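Local coordinates for protein beta-galactosidase (Marinomonas sp. ef1, PDB 6Y2K) that hydrolyses terminal beta-D-galactose residues from beta-galactosides as a hexameric, cold-active enzyme of glycoside hydrolase family 42, at residues F250-V255 with D300-C305; V412-D417 with V453-S458; F437-M442 with V469-A474; Y465-L470 with Q488-A493. All coordinates share one frame; numbering follows the deposited sequence. Where two conformers were deposited one is given.

Contact 1 (F250-V255 with D300-C305); sequences FDHHKV and DLYRGC
H252, H253 and C305 share one first torsion: each has CG or SG anti to the carbonyl carbon and beside the backbone N, at -66° for C305. This carries the two imidazoles off the first turn of helix 252-256 toward the last turns of helix 294-305, and sets the thiol over the H253 ring and against H252 CB. C305 SG lies over one face of the H253 ring, 4.0 Å from its centroid, a sulfur-aromatic contact. The same sulfur packs on H252 CB at 3.8 Å; a small, polarisable thiol can meet an aromatic face and an aliphatic carbon at once. H252 is steadied from its own side, since ND1 donates to F250 O at 2.7 Å and CE1 stands over the centre of the F250 ring. Its CD2 then meets CE1 at the edge of the Y302 ring, 3.6 Å away, the two rings lying oblique, while Y302 OH is tied to M244 O. These helices belong to the TIM barrel of the family: helix 252-256 falls between strands 238-244 and 261-266, and helix 294-305 leads into strand 310-315. D251 suits the N-cap, its OD1 accepting from K254 N and so holding the first turn. Two waters bridge the helices. Water 1 lies in the H253 ring plane, 3.0 Å from H253 NE2, and donates to L301 O, a carbonyl that already accepts from C305 N. Water 2 spends both its hydrogens on backbone oxygens, donating to H253 O at 2.7 Å and to C305 O at 2.8 Å.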
loop_
_atom_site.group_PDB
_atom_site.type_symbol
_atom_site.label_atom_id
_atom_site.label_comp_id
_atom_site.label_asym_id
_atom_site.label_seq_id
_atom_site.Cartn_x
_atom_site.Cartn_y
_atom_site.Cartn_z
ATOM N N PHE A 250 -1.002 2.645 43.260
ATOM C CA PHE A 250 -0.891 3.309 44.566
ATOM C C PHE A 250 -0.006 4.555 44.479
ATOM O O PHE A 250 0.750 4.737 43.521
ATOM C CB PHE A 250 -0.403 2.350 45.662
ATOM C CG PHE A 250 1.033 1.925 45.527
ATOM C CD1 PHE A 250 1.368 0.802 44.789
ATOM C CD2 PHE A 250 2.047 2.627 46.173
ATOM C CE1 PHE A 250 2.690 0.405 44.671
ATOM C CE2 PHE A 250 3.376 2.229 46.057
ATOM C CZ PHE A 250 3.695 1.114 45.315
ATOM N N ASP A 251 -0.130 5.417 45.482
ATOM C CA ASP A 251 0.649 6.654 45.555
ATOM C C ASP A 251 2.066 6.348 46.041
ATOM O O ASP A 251 2.285 6.136 47.243
ATOM C CB ASP A 251 -0.068 7.648 46.475
ATOM C CG ASP A 251 0.582 9.024 46.503
ATOM O OD1 ASP A 251 1.741 9.174 46.069
ATOM O OD2 ASP A 251 -0.097 9.962 46.985
ATOM N N HIS A 252 3.018 6.343 45.102
ATOM C CA HIS A 252 4.411 5.999 45.396
ATOM C C HIS A 252 5.134 7.118 46.154
ATOM O O HIS A 252 6.097 6.848 46.873
ATOM C CB HIS A 252 5.192 5.671 44.123
ATOM C CG HIS A 252 4.715 4.445 43.399
ATOM N ND1 HIS A 252 3.396 4.248 43.038
ATOM C CD2 HIS A 252 5.391 3.361 42.954
ATOM C CE1 HIS A 252 3.288 3.090 42.405
ATOM N NE2 HIS A 252 4.483 2.534 42.337
ATOM N N HIS A 253 4.701 8.365 45.985
ATOM C CA HIS A 253 5.250 9.469 46.781
ATOM C C HIS A 253 4.894 9.305 48.265
ATOM O O HIS A 253 5.734 9.537 49.142
ATOM C CB HIS A 253 4.747 10.832 46.291
ATOM C CG HIS A 253 5.170 11.169 44.896
ATOM N ND1 HIS A 253 4.292 11.182 43.834
ATOM C CD2 HIS A 253 6.384 11.473 44.382
ATOM C CE1 HIS A 253 4.944 11.508 42.736
ATOM N NE2 HIS A 253 6.216 11.685 43.038
ATOM N N LYS A 254 3.659 8.879 48.533
ATOM C CA LYS A 254 3.160 8.757 49.905
ATOM C C LYS A 254 3.815 7.579 50.625
ATOM O O LYS A 254 4.260 7.721 51.765
ATOM C CB LYS A 254 1.629 8.660 49.935
ATOM C CG LYS A 254 1.025 8.882 51.314
ATOM C CD LYS A 254 -0.492 8.921 51.260
ATOM C CE LYS A 254 -1.074 9.198 52.644
ATOM N NZ LYS A 254 -2.563 9.215 52.656
ATOM N N VAL A 255 3.908 6.432 49.952
ATOM C CA VAL A 255 4.664 5.284 50.489
ATOM C C VAL A 255 6.121 5.701 50.736
ATOM O O VAL A 255 6.697 5.363 51.766
ATOM C CB VAL A 255 4.588 4.053 49.557
ATOM C CG1 VAL A 255 5.561 2.952 49.982
ATOM C CG2 VAL A 255 3.167 3.508 49.529
ATOM N N ASP A 300 13.857 9.263 37.036
ATOM C CA ASP A 300 13.489 10.615 37.497
ATOM C C ASP A 300 12.266 10.636 38.434
ATOM O O ASP A 300 12.266 11.348 39.446
ATOM C CB ASP A 300 13.276 11.561 36.298
ATOM C CG ASP A 300 14.573 11.855 35.523
ATOM O OD1 ASP A 300 15.690 11.732 36.106
ATOM O OD2 ASP A 300 14.469 12.206 34.318
ATOM N N LEU A 301 11.234 9.868 38.103
ATOM C CA LEU A 301 10.059 9.736 38.975
ATOM C C LEU A 301 10.456 9.200 40.363
ATOM O O LEU A 301 10.075 9.767 41.393
ATOM C CB LEU A 301 9.017 8.814 38.327
ATOM C CG LEU A 301 7.791 8.366 39.129
ATOM C CD1 LEU A 301 6.860 9.527 39.438
ATOM C CD2 LEU A 301 7.059 7.287 38.346
ATOM N N TYR A 302 11.242 8.132 40.379
ATOM C CA TYR A 302 11.603 7.476 41.643
ATOM C C TYR A 302 12.710 8.193 42.426
ATOM O O TYR A 302 12.733 8.111 43.654
ATOM C CB TYR A 302 11.889 5.980 41.428
ATOM C CG TYR A 302 10.646 5.200 40.982
ATOM C CD1 TYR A 302 9.426 5.353 41.645
ATOM C CD2 TYR A 302 10.685 4.318 39.898
ATOM C CE1 TYR A 302 8.281 4.670 41.239
ATOM C CE2 TYR A 302 9.541 3.617 39.496
ATOM C CZ TYR A 302 8.343 3.795 40.175
ATOM O OH TYR A 302 7.181 3.119 39.824
ATOM N N ARG A 303 13.603 8.911 41.747
ATOM C CA ARG A 303 14.484 9.847 42.458
ATOM C C ARG A 303 13.630 10.852 43.258
ATOM O O ARG A 303 13.954 11.164 44.400
ATOM C CB ARG A 303 15.452 10.572 41.518
ATOM C CG ARG A 303 16.475 11.441 42.260
ATOM C CD ARG A 303 17.555 12.024 41.351
ATOM N NE ARG A 303 16.981 13.011 40.426
ATOM C CZ ARG A 303 16.657 12.791 39.152
ATOM N NH1 ARG A 303 16.891 11.616 38.563
ATOM N NH2 ARG A 303 16.105 13.776 38.444
ATOM N N GLY A 304 12.528 11.325 42.674
ATOM C CA GLY A 304 11.589 12.186 43.395
ATOM C C GLY A 304 10.912 11.487 44.576
ATOM O O GLY A 304 10.893 12.025 45.682
ATOM N N CYS A 305 10.396 10.276 44.346
ATOM C CA CYS A 305 9.811 9.444 45.406
ATOM C C CYS A 305 10.781 9.127 46.549
ATOM O O CYS A 305 10.350 8.953 47.696
ATOM C CB CYS A 305 9.278 8.120 44.841
ATOM S SG CYS A 305 7.883 8.298 43.709
HETATM O O HOH W 1 8.842 12.137 41.606
HETATM O O HOH W 2 8.222 10.516 48.762
#

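Contact 2 (V412-D417 with V453-S458); sequences VALMFD and VDIVPS
Strand 453-456 is the outermost strand, within this chain, of the mixed sheet in the second domain and runs parallel to strand 412-415, the two reached from each other through helices 418-426 and 435-448. Their axes cross at -29°, an appreciable twist. Backbone bonds alternate between the strands: D454 N donates to V412 O at 2.9 Å, nearly along the C=O axis, and L414 N returns the bond to D454 O. V456 N to L414 O and F416 N to V456 O (2.9 Å) continue the pattern. Aliphatic V412, L414, V453 and I455 suit a face buried under helix 435-448 (Y443, M446) and, at V453 and I455, helix 294-305. Past the strand, F416 CB meets I455 CG2 at 3.6 Å. On the face of A413 and V456, M415 bends at chi3 (-75°) and lays SD 3.7 Å from S458 CA. S458 OG sits in the crowded position between N and the carbonyl carbon (chi1 58°) and donates to D417 OD1 at 2.7 Å. Water 3 joins D417 OD1 to S458 N, while D417 OD2 caps the next helix at A420 N. Neighbouring parallel strands joined through helices form a beta-alpha-beta crossover, consistent with the domain's glutaminase-like relationship.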
loop_
_atom_site.group_PDB
_atom_site.type_symbol
_atom_site.label_atom_id
_atom_site.label_comp_id
_atom_site.label_asym_id
_atom_site.label_seq_id
_atom_site.Cartn_x
_atom_site.Cartn_y
_atom_site.Cartn_z
ATOM N N VAL A 412 14.626 21.535 34.790
ATOM C CA VAL A 412 13.266 21.376 34.284
ATOM C C VAL A 412 12.555 20.349 35.152
ATOM O O VAL A 412 13.099 19.271 35.395
ATOM C CB VAL A 412 13.260 20.886 32.818
ATOM C CG1 VAL A 412 11.835 20.678 32.319
ATOM C CG2 VAL A 412 13.999 21.877 31.931
ATOM N N ALA A 413 11.348 20.694 35.610
ATOM C CA ALA A 413 10.507 19.793 36.392
ATOM C C ALA A 413 9.224 19.443 35.636
ATOM O O ALA A 413 8.583 20.316 35.033
ATOM C CB ALA A 413 10.169 20.414 37.739
ATOM N N LEU A 414 8.874 18.159 35.673
ATOM C CA LEU A 414 7.593 17.651 35.191
ATOM C C LEU A 414 6.829 17.150 36.417
ATOM O O LEU A 414 7.311 16.269 37.117
ATOM C CB LEU A 414 7.837 16.516 34.197
ATOM C CG LEU A 414 6.617 15.870 33.521
ATOM C CD1 LEU A 414 7.035 15.213 32.216
ATOM C CD2 LEU A 414 5.904 14.853 34.412
ATOM N N MET A 415 5.660 17.717 36.689
ATOM C CA MET A 415 4.870 17.339 37.870
ATOM C C MET A 415 3.973 16.134 37.582
ATOM O O MET A 415 3.050 16.229 36.756
ATOM C CB MET A 415 4.012 18.518 38.340
ATOM C CG MET A 415 3.200 18.265 39.608
ATOM S SD MET A 415 2.407 19.762 40.229
ATOM C CE MET A 415 3.836 20.591 40.921
ATOM N N PHE A 416 4.243 15.024 38.275
ATOM C CA PHE A 416 3.458 13.796 38.181
ATOM C C PHE A 416 2.676 13.588 39.481
ATOM O O PHE A 416 3.264 13.582 40.562
ATOM C CB PHE A 416 4.379 12.599 37.941
ATOM C CG PHE A 416 3.645 11.325 37.633
ATOM C CD1 PHE A 416 3.215 10.486 38.658
ATOM C CD2 PHE A 416 3.352 10.974 36.319
ATOM C CE1 PHE A 416 2.530 9.317 38.381
ATOM C CE2 PHE A 416 2.655 9.807 36.037
ATOM C CZ PHE A 416 2.247 8.975 37.069
ATOM N N ASP A 417 1.364 13.401 39.354
ATOM C CA ASP A 417 0.457 13.279 40.489
ATOM C C ASP A 417 -0.349 11.980 40.347
ATOM O O ASP A 417 -1.153 11.854 39.427
ATOM C CB ASP A 417 -0.470 14.503 40.517
ATOM C CG ASP A 417 -1.215 14.652 41.827
ATOM O OD1 ASP A 417 -0.683 15.300 42.754
ATOM O OD2 ASP A 417 -2.347 14.139 41.918
ATOM N N VAL A 453 16.099 16.340 33.526
ATOM C CA VAL A 453 14.761 16.543 34.093
ATOM C C VAL A 453 14.620 15.963 35.507
ATOM O O VAL A 453 15.236 14.939 35.830
ATOM C CB VAL A 453 13.715 15.881 33.155
ATOM C CG1 VAL A 453 12.302 16.029 33.684
ATOM C CG2 VAL A 453 13.822 16.475 31.759
ATOM N N ASP A 454 13.833 16.648 36.338
ATOM C CA ASP A 454 13.261 16.093 37.571
ATOM C C ASP A 454 11.786 15.855 37.335
ATOM O O ASP A 454 11.116 16.659 36.681
ATOM C CB ASP A 454 13.374 17.068 38.752
ATOM C CG ASP A 454 14.722 17.025 39.437
ATOM O OD1 ASP A 454 15.684 16.469 38.875
ATOM O OD2 ASP A 454 14.801 17.542 40.565
ATOM N N ILE A 455 11.281 14.750 37.869
ATOM C CA ILE A 455 9.844 14.519 37.958
ATOM C C ILE A 455 9.489 14.666 39.431
ATOM O O ILE A 455 10.117 14.042 40.286
ATOM C CB ILE A 455 9.440 13.145 37.389
ATOM C CG1 ILE A 455 9.739 13.120 35.880
ATOM C CG2 ILE A 455 7.969 12.856 37.675
ATOM C CD1 ILE A 455 9.416 11.805 35.180
ATOM N N VAL A 456 8.488 15.495 39.710
ATOM C CA VAL A 456 8.194 15.927 41.071
ATOM C C VAL A 456 6.727 15.716 41.451
ATOM O O VAL A 456 5.845 15.751 40.583
ATOM C CB VAL A 456 8.574 17.416 41.287
ATOM C CG1 VAL A 456 10.033 17.642 40.939
ATOM C CG2 VAL A 456 7.683 18.356 40.486
ATOM N N PRO A 457 6.457 15.514 42.756
ATOM C CA PRO A 457 5.075 15.456 43.220
ATOM C C PRO A 457 4.478 16.845 43.299
ATOM O O PRO A 457 5.209 17.841 43.217
ATOM C CB PRO A 457 5.210 14.863 44.618
ATOM C CG PRO A 457 6.544 15.324 45.090
ATOM C CD PRO A 457 7.413 15.294 43.865
ATOM N N SER A 458 3.165 16.913 43.488
ATOM C CA SER A 458 2.471 18.197 43.527
ATOM C C SER A 458 2.772 19.039 44.771
ATOM O O SER A 458 2.601 20.261 44.736
ATOM C CB SER A 458 0.966 18.018 43.335
ATOM O OG SER A 458 0.430 17.164 44.313
HETATM O O HOH W 3 1.590 14.400 43.847
#

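Contact 3 (F437-M442 with V469-A474); sequences FWCYRM and VLPAQA
Helix 435-448 packs on the parallel strands of the glutaminase-like domain, a helix-on-sheet layer of an alpha/beta fold, and here its residues W438, C439 and M442 close on the end of strand 467-470. P471, the residue that follows the strand, is the one all three touch. Its rigid ring presents carbon to each, and having no N-H of its own it suits a point where the strand's bonding stops. C439 SG, anti to its carbonyl carbon, reaches P471 CB at 3.7 Å, and a thiol is slim enough for the closest part of the helix. W438 has CG anti to the backbone N (chi1 175°), so that the indole approaches with its CD1-NE1 edge. CD1 touches P471 CB at 3.7 Å, and NE1 donates to P471 O at 2.9 Å. The oxygen lies in the indole plane, but the donor stands well above the carbonyl plane, and the N-H...O angle is 142°, so the bond is bent. It nonetheless satisfies a buried indole N-H. L588 of helix 585-598 touches both W438 and M442. M442, with its unbranched flexible chain, touches the indole, P471 and V469 in turn: its CG lies 3.8 Å above the centre of the indole, SD is 3.8 Å from P471 CB, and a bend at chi3 (83°) swings CE over to V469 CG1, 3.7 Å away.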
loop_
_atom_site.group_PDB
_atom_site.type_symbol
_atom_site.label_atom_id
_atom_site.label_comp_id
_atom_site.label_asym_id
_atom_site.label_seq_id
_atom_site.Cartn_x
_atom_site.Cartn_y
_atom_site.Cartn_z
ATOM N N PHE A 437 0.539 8.118 29.414
ATOM C CA PHE A 437 1.060 8.214 28.046
ATOM C C PHE A 437 1.411 9.673 27.731
ATOM O O PHE A 437 2.468 9.955 27.174
ATOM C CB PHE A 437 0.046 7.727 26.999
ATOM C CG PHE A 437 -0.252 6.246 27.018
ATOM C CD1 PHE A 437 0.116 5.399 28.071
ATOM C CD2 PHE A 437 -1.009 5.706 25.976
ATOM C CE1 PHE A 437 -0.227 4.053 28.053
ATOM C CE2 PHE A 437 -1.350 4.362 25.959
ATOM C CZ PHE A 437 -0.959 3.536 27.000
ATOM N N TRP A 438 0.509 10.584 28.076
ATOM C CA TRP A 438 0.703 12.015 27.822
ATOM C C TRP A 438 1.935 12.544 28.570
ATOM O O TRP A 438 2.759 13.236 27.970
ATOM C CB TRP A 438 -0.561 12.803 28.190
ATOM C CG TRP A 438 -0.431 14.303 28.071
ATOM C CD1 TRP A 438 -0.579 15.202 29.072
ATOM C CD2 TRP A 438 -0.129 15.062 26.887
ATOM N NE1 TRP A 438 -0.388 16.480 28.604
ATOM C CE2 TRP A 438 -0.110 16.427 27.265
ATOM C CE3 TRP A 438 0.134 14.725 25.552
ATOM C CZ2 TRP A 438 0.150 17.467 26.347
ATOM C CZ3 TRP A 438 0.401 15.755 24.636
ATOM C CH2 TRP A 438 0.419 17.110 25.047
ATOM N N CYS A 439 2.071 12.182 29.852
ATOM C CA CYS A 439 3.255 12.559 30.645
ATOM C C CYS A 439 4.540 12.025 29.998
ATOM O O CYS A 439 5.523 12.763 29.832
ATOM C CB CYS A 439 3.150 12.060 32.093
ATOM S SG CYS A 439 1.901 12.861 33.133
ATOM N N TYR A 440 4.496 10.761 29.584
ATOM C CA TYR A 440 5.635 10.100 28.949
ATOM C C TYR A 440 6.020 10.769 27.629
ATOM O O TYR A 440 7.195 10.947 27.363
ATOM C CB TYR A 440 5.326 8.618 28.698
ATOM C CG TYR A 440 6.521 7.786 28.310
ATOM C CD1 TYR A 440 6.889 7.631 26.972
ATOM C CD2 TYR A 440 7.281 7.132 29.277
ATOM C CE1 TYR A 440 7.982 6.857 26.616
ATOM C CE2 TYR A 440 8.368 6.345 28.924
ATOM C CZ TYR A 440 8.719 6.219 27.595
ATOM O OH TYR A 440 9.789 5.432 27.247
ATOM N N ARG A 441 5.029 11.137 26.818
ATOM C CA ARG A 441 5.299 11.799 25.527
ATOM C C ARG A 441 5.775 13.260 25.680
ATOM O O ARG A 441 6.579 13.733 24.863
ATOM C CB ARG A 441 4.087 11.703 24.598
ATOM C CG ARG A 441 3.712 10.278 24.210
ATOM C CD ARG A 441 4.814 9.566 23.442
ATOM N NE ARG A 441 4.515 8.151 23.200
ATOM C CZ ARG A 441 5.371 7.275 22.670
ATOM N NH1 ARG A 441 6.594 7.646 22.297
ATOM N NH2 ARG A 441 5.006 6.011 22.496
ATOM N N MET A 442 5.310 13.952 26.718
ATOM C CA MET A 442 5.870 15.278 27.050
ATOM C C MET A 442 7.333 15.117 27.488
ATOM O O MET A 442 8.195 15.891 27.075
ATOM C CB MET A 442 5.055 15.998 28.132
ATOM C CG MET A 442 3.660 16.429 27.681
ATOM S SD MET A 442 2.986 17.785 28.663
ATOM C CE MET A 442 3.753 19.187 27.859
ATOM N N VAL A 469 6.541 22.047 34.152
ATOM C CA VAL A 469 5.477 21.554 33.288
ATOM C C VAL A 469 4.525 20.673 34.091
ATOM O O VAL A 469 4.970 19.728 34.736
ATOM C CB VAL A 469 6.050 20.751 32.102
ATOM C CG1 VAL A 469 4.920 20.216 31.212
ATOM C CG2 VAL A 469 7.006 21.618 31.293
ATOM N N LEU A 470 3.229 21.011 34.066
ATOM C CA LEU A 470 2.165 20.195 34.664
ATOM C C LEU A 470 1.377 19.562 33.508
ATOM O O LEU A 470 0.513 20.218 32.919
ATOM C CB LEU A 470 1.212 21.034 35.535
ATOM C CG LEU A 470 1.691 22.053 36.586
ATOM C CD1 LEU A 470 0.641 22.227 37.686
ATOM C CD2 LEU A 470 3.058 21.800 37.185
ATOM N N PRO A 471 1.693 18.301 33.142
ATOM C CA PRO A 471 1.058 17.759 31.937
ATOM C C PRO A 471 -0.459 17.742 31.969
ATOM O O PRO A 471 -1.084 18.029 30.948
ATOM C CB PRO A 471 1.612 16.333 31.865
ATOM C CG PRO A 471 2.947 16.444 32.506
ATOM C CD PRO A 471 2.738 17.398 33.645
ATOM N N ALA A 472 -1.031 17.400 33.126
ATOM C CA ALA A 472 -2.492 17.307 33.304
ATOM C C ALA A 472 -2.828 17.217 34.793
ATOM O O ALA A 472 -3.219 16.169 35.302
ATOM C CB ALA A 472 -3.043 16.109 32.551
ATOM N N GLN A 473 -2.646 18.334 35.489
ATOM C CA GLN A 473 -2.812 18.374 36.944
ATOM C C GLN A 473 -4.300 18.574 37.236
ATOM O O GLN A 473 -4.750 19.684 37.499
ATOM C CB GLN A 473 -1.937 19.487 37.539
ATOM C CG GLN A 473 -1.819 19.484 39.055
ATOM C CD GLN A 473 -1.196 18.220 39.650
ATOM O OE1 GLN A 473 -0.386 17.575 38.992
ATOM N NE2 GLN A 473 -1.569 17.858 40.863
ATOM N N ALA A 474 -5.048 17.472 37.160
ATOM C CA ALA A 474 -6.523 17.485 37.111
ATOM C C ALA A 474 -7.154 18.281 38.249
ATOM O O ALA A 474 -7.951 19.187 38.007
ATOM C CB ALA A 474 -7.064 16.062 37.075
#

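Contact 4 (Y465-L470 with Q488-A493); sequences YELLVL and QGVLLA
The side chain of V490 begins with CB, which packs 3.7 Å from E466 O and also lies close to L467 CD1. From there CG1, anti to the backbone N (chi1 177°), reaches L467 CD1 at 3.8 Å, whereas CG2 turns back beside E466 O. The partner methyl, L467 CD1, also leans on V490 O at 3.6 Å, the two side chains crossing obliquely. A compact branched residue next to a long leucine thus fills the face that V490 and L467 share with V469 and L492, which looks to helices 435-448 and 585-598. On the other face L491 CD1 comes within 4.1 Å of L470 CG and also touches L468. Underneath, the backbones exchange four bonds in parallel register. V490 N donates to E466 O at 2.8 Å and L468 N to V490 O at 2.8 Å, the latter nearly along the C=O axis. L492 N to L468 O and L470 N to L492 O complete the series. Just before strand 490-493, G489 suits its place because it has no side chain: its CA can lie 3.5 Å from E466 O, on the side where the carbonyls of Y465 and E466 crowd in. Y465 itself turns its ring away, its hydroxyl bonded to D454. Strand 467-470, helix 478-486 and strand 490-493 make a beta-alpha-beta unit, the repeating element of a parallel alpha/beta sheet.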
loop_
_atom_site.group_PDB
_atom_site.type_symbol
_atom_site.label_atom_id
_atom_site.label_comp_id
_atom_site.label_asym_id
_atom_site.label_seq_id
_atom_site.Cartn_x
_atom_site.Cartn_y
_atom_site.Cartn_z
ATOM N N TYR A 465 13.667 25.125 40.153
ATOM C CA TYR A 465 13.373 24.855 38.734
ATOM C C TYR A 465 13.105 26.130 37.928
ATOM O O TYR A 465 12.322 26.991 38.337
ATOM C CB TYR A 465 12.179 23.888 38.613
ATOM C CG TYR A 465 12.391 22.612 39.392
ATOM C CD1 TYR A 465 13.436 21.754 39.070
ATOM C CD2 TYR A 465 11.578 22.282 40.481
ATOM C CE1 TYR A 465 13.657 20.591 39.788
ATOM C CE2 TYR A 465 11.790 21.114 41.204
ATOM C CZ TYR A 465 12.831 20.275 40.854
ATOM O OH TYR A 465 13.071 19.125 41.557
ATOM N N GLU A 466 13.760 26.230 36.773
ATOM C CA GLU A 466 13.576 27.344 35.845
ATOM C C GLU A 466 12.374 27.152 34.923
ATOM O O GLU A 466 11.747 28.130 34.520
ATOM C CB GLU A 466 14.837 27.539 35.001
ATOM C CG GLU A 466 16.083 27.862 35.807
ATOM C CD GLU A 466 15.965 29.154 36.606
ATOM O OE1 GLU A 466 15.123 30.036 36.296
ATOM O OE2 GLU A 466 16.724 29.284 37.571
ATOM N N LEU A 467 12.067 25.898 34.600
ATOM C CA LEU A 467 10.896 25.532 33.798
ATOM C C LEU A 467 10.117 24.426 34.508
ATOM O O LEU A 467 10.698 23.434 34.937
ATOM C CB LEU A 467 11.349 25.047 32.423
ATOM C CG LEU A 467 10.286 24.528 31.452
ATOM C CD1 LEU A 467 9.275 25.612 31.092
ATOM C CD2 LEU A 467 10.960 23.976 30.205
ATOM N N LEU A 468 8.806 24.612 34.606
ATOM C CA LEU A 468 7.907 23.697 35.301
ATOM C C LEU A 468 6.752 23.344 34.374
ATOM O O LEU A 468 6.059 24.242 33.896
ATOM C CB LEU A 468 7.354 24.367 36.563
ATOM C CG LEU A 468 6.301 23.611 37.388
ATOM C CD1 LEU A 468 6.815 22.256 37.835
ATOM C CD2 LEU A 468 5.880 24.429 38.598
ATOM N N VAL A 469 6.541 22.047 34.152
ATOM C CA VAL A 469 5.477 21.554 33.288
ATOM C C VAL A 469 4.525 20.673 34.091
ATOM O O VAL A 469 4.970 19.728 34.736
ATOM C CB VAL A 469 6.050 20.751 32.102
ATOM C CG1 VAL A 469 4.920 20.216 31.212
ATOM C CG2 VAL A 469 7.006 21.618 31.293
ATOM N N LEU A 470 3.229 21.011 34.066
ATOM C CA LEU A 470 2.165 20.195 34.664
ATOM C C LEU A 470 1.377 19.562 33.508
ATOM O O LEU A 470 0.513 20.218 32.919
ATOM C CB LEU A 470 1.212 21.034 35.535
ATOM C CG LEU A 470 1.691 22.053 36.586
ATOM C CD1 LEU A 470 0.641 22.227 37.686
ATOM C CD2 LEU A 470 3.058 21.800 37.185
ATOM N N GLN A 488 8.600 31.670 40.449
ATOM C CA GLN A 488 9.327 32.681 39.671
ATOM C C GLN A 488 9.871 32.172 38.325
ATOM O O GLN A 488 10.338 32.973 37.518
ATOM C CB GLN A 488 10.485 33.256 40.508
ATOM C CG GLN A 488 10.036 34.032 41.749
ATOM C CD GLN A 488 9.107 35.191 41.415
ATOM O OE1 GLN A 488 9.533 36.207 40.850
ATOM N NE2 GLN A 488 7.840 35.060 41.783
ATOM N N GLY A 489 9.818 30.859 38.084
ATOM C CA GLY A 489 10.256 30.295 36.801
ATOM C C GLY A 489 9.166 30.360 35.738
ATOM O O GLY A 489 8.200 31.128 35.864
ATOM N N VAL A 490 9.323 29.543 34.694
ATOM C CA VAL A 490 8.385 29.491 33.576
ATOM C C VAL A 490 7.426 28.308 33.756
ATOM O O VAL A 490 7.865 27.196 33.989
ATOM C CB VAL A 490 9.138 29.378 32.230
ATOM C CG1 VAL A 490 8.162 29.259 31.063
ATOM C CG2 VAL A 490 10.051 30.585 32.035
ATOM N N LEU A 491 6.125 28.564 33.645
ATOM C CA LEU A 491 5.086 27.539 33.826
ATOM C C LEU A 491 4.384 27.191 32.520
ATOM O O LEU A 491 3.902 28.090 31.822
ATOM C CB LEU A 491 4.023 28.030 34.820
ATOM C CG LEU A 491 2.787 27.141 35.019
ATOM C CD1 LEU A 491 3.165 25.810 35.660
ATOM C CD2 LEU A 491 1.718 27.861 35.838
ATOM N N LEU A 492 4.299 25.890 32.228
ATOM C CA LEU A 492 3.380 25.352 31.215
ATOM C C LEU A 492 2.384 24.398 31.885
ATOM O O LEU A 492 2.770 23.339 32.397
ATOM C CB LEU A 492 4.152 24.617 30.111
ATOM C CG LEU A 492 3.297 23.922 29.031
ATOM C CD1 LEU A 492 2.418 24.937 28.318
ATOM C CD2 LEU A 492 4.153 23.154 28.034
ATOM N N ALA A 493 1.113 24.781 31.886
ATOM C CA ALA A 493 0.033 23.918 32.347
ATOM C C ALA A 493 -0.606 23.248 31.136
ATOM O O ALA A 493 -0.979 23.915 30.175
ATOM C CB ALA A 493 -1.003 24.717 33.114
#

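Contact 1 lies in the TIM barrel and closes before contact 2 opens along the chain; contacts 2 to 4 lie together in the glutaminase-like trimerisation domain. The centre of contact 1 is about 10 Å from that of contact 2 and about 20 Å from that of contact 4. Strands 453-456, 412-415, 467-470 and 490-493 stand side by side in that order, so contacts 2 and 4 flank the junction of 412-415 with 467-470. Contacts 2 and 3 alternate along the chain, and contact 4 shares V469 and L470 with contact 3. These four strands and helix 435-448 form one continuous core, joined to the barrel by the R303-D454 salt bridge; within the hexamer, no neighbouring subunit touches these segments.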